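Local coordinates for 3'-5'-exonuclease (Saccharomyces cerevisiae, PDB 3E2V), which probably cuts double-stranded DNA as a metal-dependent TatD-type nuclease, with both endonuclease and 3'-to-5' exonuclease activities, at residues Asp247-Val252 with Asn271-Val276; Phe156-Glu161 with Ser196-Leu201. One frame throughout, in Å; residues are numbered along the deposited sequence.

Contact 1: residues Asp247-Val252 with Asn271-Val276; sequences DRKLVV and NIFIGV
L250 pairs with I272 across adjacent parallel strands of a TIM barrel, linked by helix 259-268 in a beta-alpha-beta crossover. I272 CD1 reaches L250 CB at 3.6 Å and also meets V252 CG2, because chi2 of -77° swings that methyl toward the neighbouring strand; branched aliphatic residues suit this buried apolar sheet face. V251 and F273 occupy the other face, where helix 377-392 and L299 pack against both. Between the backbones, L250 N donates to N271 O, F273 N to L250 O, V252 N to F273 O, and G275 N to V252 O at 2.8 Å, so L250 and V252 each bond N271-G275 through both N and O. Before the strand, K249 folds back: CD comes obliquely to F273 CE2 at 3.7 Å, while NZ bonds D247 O in the carbonyl plane at 2.8 Å, a long chain thus serving an aromatic and a carbonyl at once. R248 instead sends its guanidinium to Y197 O. N271 points at the 247-249 segment, CB lying 3.3 Å from R248 O, and a water donates to R248 O at 2.8 Å while weakly accepting from N271 ND2.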
# COMPACT_ATOMS: atom_id res chain seq x y z
N ASP A 247 -19.28 6.46 -3.50
CA ASP A 247 -18.77 5.92 -2.24
C ASP A 247 -17.42 5.20 -2.34
O ASP A 247 -16.92 4.68 -1.35
CB ASP A 247 -19.81 5.00 -1.58
CG ASP A 247 -21.13 5.71 -1.29
OD1 ASP A 247 -21.11 6.89 -0.86
OD2 ASP A 247 -22.19 5.07 -1.47
N ARG A 248 -16.82 5.18 -3.53
CA ARG A 248 -15.51 4.53 -3.67
C ARG A 248 -14.44 5.31 -2.90
O ARG A 248 -14.33 6.54 -3.00
CB ARG A 248 -15.11 4.40 -5.15
CG ARG A 248 -13.62 4.25 -5.41
CD ARG A 248 -13.36 3.86 -6.85
NE ARG A 248 -13.17 2.42 -6.97
CZ ARG A 248 -12.91 1.80 -8.12
NH1 ARG A 248 -12.88 2.49 -9.26
NH2 ARG A 248 -12.69 0.50 -8.15
N LYS A 249 -13.66 4.56 -2.12
CA LYS A 249 -12.60 5.17 -1.31
C LYS A 249 -11.28 5.14 -2.07
O LYS A 249 -10.98 4.19 -2.80
CB LYS A 249 -12.47 4.47 0.05
CG LYS A 249 -13.80 4.36 0.83
CD LYS A 249 -14.48 5.70 1.08
CE LYS A 249 -15.69 5.55 2.01
NZ LYS A 249 -16.79 4.72 1.44
N LEU A 250 -10.51 6.21 -1.91
CA LEU A 250 -9.31 6.46 -2.68
C LEU A 250 -8.18 6.67 -1.67
O LEU A 250 -8.07 7.73 -1.08
CB LEU A 250 -9.50 7.74 -3.52
CG LEU A 250 -10.73 7.73 -4.45
CD1 LEU A 250 -10.89 9.08 -5.12
CD2 LEU A 250 -10.61 6.64 -5.51
N VAL A 251 -7.37 5.63 -1.47
CA VAL A 251 -6.37 5.64 -0.41
C VAL A 251 -5.01 5.95 -1.00
O VAL A 251 -4.51 5.19 -1.85
CB VAL A 251 -6.35 4.28 0.32
CG1 VAL A 251 -5.22 4.24 1.36
CG2 VAL A 251 -7.72 4.00 0.98
N VAL A 252 -4.43 7.08 -0.58
CA VAL A 252 -3.10 7.45 -1.02
C VAL A 252 -2.08 6.92 -0.02
O VAL A 252 -1.86 7.52 1.04
CB VAL A 252 -2.98 9.00 -1.22
CG1 VAL A 252 -1.59 9.37 -1.78
CG2 VAL A 252 -4.11 9.54 -2.11
N ASN A 271 -13.50 11.53 -0.43
CA ASN A 271 -13.20 10.10 -0.26
C ASN A 271 -11.71 9.76 -0.40
O ASN A 271 -11.36 8.59 -0.44
CB ASN A 271 -14.05 9.28 -1.24
CG ASN A 271 -15.51 9.18 -0.80
OD1 ASN A 271 -15.81 9.27 0.39
ND2 ASN A 271 -16.41 8.99 -1.76
N ILE A 272 -10.87 10.79 -0.47
CA ILE A 272 -9.41 10.63 -0.40
C ILE A 272 -9.02 10.41 1.06
O ILE A 272 -9.44 11.16 1.95
CB ILE A 272 -8.69 11.86 -0.97
CG1 ILE A 272 -8.64 11.79 -2.50
CG2 ILE A 272 -7.26 12.03 -0.38
CD1 ILE A 272 -7.60 10.82 -3.07
N PHE A 273 -8.22 9.36 1.28
CA PHE A 273 -7.62 9.08 2.58
C PHE A 273 -6.11 9.10 2.41
O PHE A 273 -5.61 8.83 1.32
CB PHE A 273 -8.06 7.71 3.11
CG PHE A 273 -9.49 7.66 3.48
CD1 PHE A 273 -9.87 7.77 4.81
CD2 PHE A 273 -10.46 7.54 2.50
CE1 PHE A 273 -11.21 7.76 5.17
CE2 PHE A 273 -11.81 7.53 2.83
CZ PHE A 273 -12.18 7.65 4.16
N ILE A 274 -5.40 9.37 3.51
CA ILE A 274 -3.95 9.53 3.48
C ILE A 274 -3.30 8.50 4.38
O ILE A 274 -3.57 8.47 5.60
CB ILE A 274 -3.53 10.95 3.95
CG1 ILE A 274 -4.28 12.06 3.19
CG2 ILE A 274 -2.02 11.10 3.86
CD1 ILE A 274 -4.00 12.16 1.66
N GLY A 275 -2.49 7.63 3.79
CA GLY A 275 -1.73 6.63 4.56
C GLY A 275 -0.45 7.21 5.14
O GLY A 275 0.33 7.88 4.44
N VAL A 276 -0.24 6.94 6.43
CA VAL A 276 0.89 7.48 7.18
C VAL A 276 1.68 6.32 7.79
O VAL A 276 1.14 5.50 8.54
CB VAL A 276 0.38 8.41 8.30
CG1 VAL A 276 1.51 8.86 9.26
CG2 VAL A 276 -0.31 9.63 7.68
O HOH W 1 -15.53 8.21 -4.86

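Contact 2: residues Phe156-Glu161 with Ser196-Leu201; sequences FRSIGE and SYPLFL
F156 and Y197 carry the aromatic part of the contact: Y197 CE2 sits over the centre of the F156 ring, 3.4 Å above its plane, with the two rings inclined at 39°. F156 CG, anti to the backbone N (chi1 167°), comes within 3.8 Å of Y197 CE2. An alanine here would probably leave Y197 CE2 without the ring it rests on and open a gap beside A149 of helix 132-149. Smaller apolar contacts follow, I159 CD1 on Y197 CB and I159 CB on L199 CD2 at 3.9 Å.

The hydrogen bonds mix side chain and backbone. Y197 OH donates to F156 O at 2.7 Å from above the carbonyl plane. P198 O accepts twice: S158 OG stands well above its plane at 2.9 Å, and I159 N comes nearly along the C=O axis at 3.1 Å. These strands are parallel neighbours in the TIM barrel, and F200 N continues the pairing to I159 O at 2.8 Å.

G160 CA approaches F200 O at 3.3 Å, and a side chain at G160 would collide with that oxygen. A cis peptide then leads into E161, a magnesium ligand seen for this protein, although no metal is bound to it here.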
# COMPACT_ATOMS: atom_id res chain seq x y z
N PHE A 156 -9.16 -10.79 -1.53
CA PHE A 156 -8.87 -9.66 -2.44
C PHE A 156 -9.78 -8.49 -2.08
O PHE A 156 -10.99 -8.58 -2.30
CB PHE A 156 -9.09 -10.12 -3.89
CG PHE A 156 -9.13 -9.01 -4.92
CD1 PHE A 156 -8.22 -7.95 -4.90
CD2 PHE A 156 -10.06 -9.07 -5.95
CE1 PHE A 156 -8.26 -6.95 -5.88
CE2 PHE A 156 -10.11 -8.09 -6.93
CZ PHE A 156 -9.21 -7.01 -6.89
N ARG A 157 -9.21 -7.41 -1.54
CA ARG A 157 -10.05 -6.31 -1.00
C ARG A 157 -9.78 -4.93 -1.58
O ARG A 157 -10.52 -4.01 -1.27
CB ARG A 157 -9.95 -6.22 0.53
CG ARG A 157 -10.50 -7.41 1.33
CD ARG A 157 -11.99 -7.61 1.14
NE ARG A 157 -12.48 -8.79 1.87
CZ ARG A 157 -12.94 -8.77 3.12
NH1 ARG A 157 -12.98 -7.65 3.82
NH2 ARG A 157 -13.36 -9.90 3.68
N SER A 158 -8.76 -4.77 -2.41
CA SER A 158 -8.44 -3.44 -2.93
C SER A 158 -7.67 -3.55 -4.24
O SER A 158 -6.85 -4.45 -4.40
CB SER A 158 -7.60 -2.67 -1.90
OG SER A 158 -7.32 -1.33 -2.33
N ILE A 159 -7.95 -2.64 -5.17
CA ILE A 159 -7.24 -2.57 -6.44
C ILE A 159 -6.06 -1.62 -6.29
O ILE A 159 -6.25 -0.45 -5.93
CB ILE A 159 -8.20 -2.15 -7.58
CG1 ILE A 159 -9.19 -3.30 -7.85
CG2 ILE A 159 -7.43 -1.76 -8.84
CD1 ILE A 159 -10.44 -2.88 -8.64
N GLY A 160 -4.86 -2.12 -6.54
CA GLY A 160 -3.63 -1.36 -6.36
C GLY A 160 -2.50 -2.34 -6.12
O GLY A 160 -2.75 -3.54 -6.17
N GLU A 161 -1.25 -1.89 -5.90
CA GLU A 161 -0.83 -0.49 -5.89
C GLU A 161 -0.76 0.05 -7.31
O GLU A 161 -0.02 -0.50 -8.11
CB GLU A 161 0.58 -0.41 -5.31
CG GLU A 161 0.65 -0.58 -3.83
CD GLU A 161 2.00 -0.22 -3.26
OE1 GLU A 161 2.50 0.90 -3.53
OE2 GLU A 161 2.56 -1.05 -2.52
N SER A 196 -16.82 -1.01 -6.82
CA SER A 196 -17.02 -0.75 -5.40
C SER A 196 -15.72 -0.92 -4.61
O SER A 196 -15.64 -0.49 -3.46
CB SER A 196 -18.09 -1.71 -4.83
OG SER A 196 -17.65 -3.06 -4.84
N TYR A 197 -14.73 -1.56 -5.22
CA TYR A 197 -13.46 -1.79 -4.52
C TYR A 197 -12.73 -0.48 -4.24
O TYR A 197 -12.67 0.40 -5.10
CB TYR A 197 -12.54 -2.67 -5.36
CG TYR A 197 -12.66 -4.15 -5.06
CD1 TYR A 197 -13.88 -4.82 -5.18
CD2 TYR A 197 -11.55 -4.89 -4.67
CE1 TYR A 197 -13.98 -6.19 -4.90
CE2 TYR A 197 -11.64 -6.26 -4.37
CZ TYR A 197 -12.85 -6.89 -4.49
OH TYR A 197 -12.95 -8.25 -4.20
N PRO A 198 -12.16 -0.34 -3.03
CA PRO A 198 -11.34 0.83 -2.77
C PRO A 198 -10.04 0.75 -3.56
O PRO A 198 -9.55 -0.36 -3.84
CB PRO A 198 -11.06 0.74 -1.26
CG PRO A 198 -11.15 -0.75 -0.95
CD PRO A 198 -12.26 -1.24 -1.86
N LEU A 199 -9.49 1.91 -3.92
CA LEU A 199 -8.23 1.98 -4.64
C LEU A 199 -7.08 2.24 -3.69
O LEU A 199 -7.17 3.10 -2.80
CB LEU A 199 -8.27 3.05 -5.74
CG LEU A 199 -9.36 2.89 -6.81
CD1 LEU A 199 -9.24 4.01 -7.84
CD2 LEU A 199 -9.22 1.57 -7.51
N PHE A 200 -6.00 1.50 -3.90
CA PHE A 200 -4.78 1.63 -3.13
C PHE A 200 -3.75 2.27 -4.04
O PHE A 200 -3.22 1.62 -4.96
CB PHE A 200 -4.36 0.23 -2.62
CG PHE A 200 -3.25 0.24 -1.63
CD1 PHE A 200 -3.48 0.54 -0.29
CD2 PHE A 200 -1.96 -0.03 -2.01
CE1 PHE A 200 -2.45 0.54 0.63
CE2 PHE A 200 -0.91 -0.02 -1.09
CZ PHE A 200 -1.16 0.26 0.23
N LEU A 201 -3.52 3.56 -3.83
CA LEU A 201 -2.85 4.42 -4.80
C LEU A 201 -1.46 4.80 -4.34
O LEU A 201 -1.22 5.07 -3.16
CB LEU A 201 -3.71 5.66 -5.02
CG LEU A 201 -5.11 5.46 -5.57
CD1 LEU A 201 -6.00 6.67 -5.31
CD2 LEU A 201 -5.10 5.04 -7.05

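In the fold
Read from the N terminus, the barrel strands follow one another in chain order, and the two contacts come in series, neither nested nor crossed. Contact 2 comes first, closing a 34-residue loop that contains helices 174-187 and 192-195 and joining strands 156-165 and 199-204. Contact 1 then closes a shorter 18-residue loop around helix 259-268. Strands 199-204 and 250-252 are themselves neighbours, with V251 O 2.7 Å from L201 N in a probable hydrogen bond, so the contacts form part of one continuous sheet. Helix 377-392, near the C terminus, packs against side chains of both. E161, the last residue of segment 156-161, approaches H253, which directly follows segment 247-252 and binds magnesium together with D303.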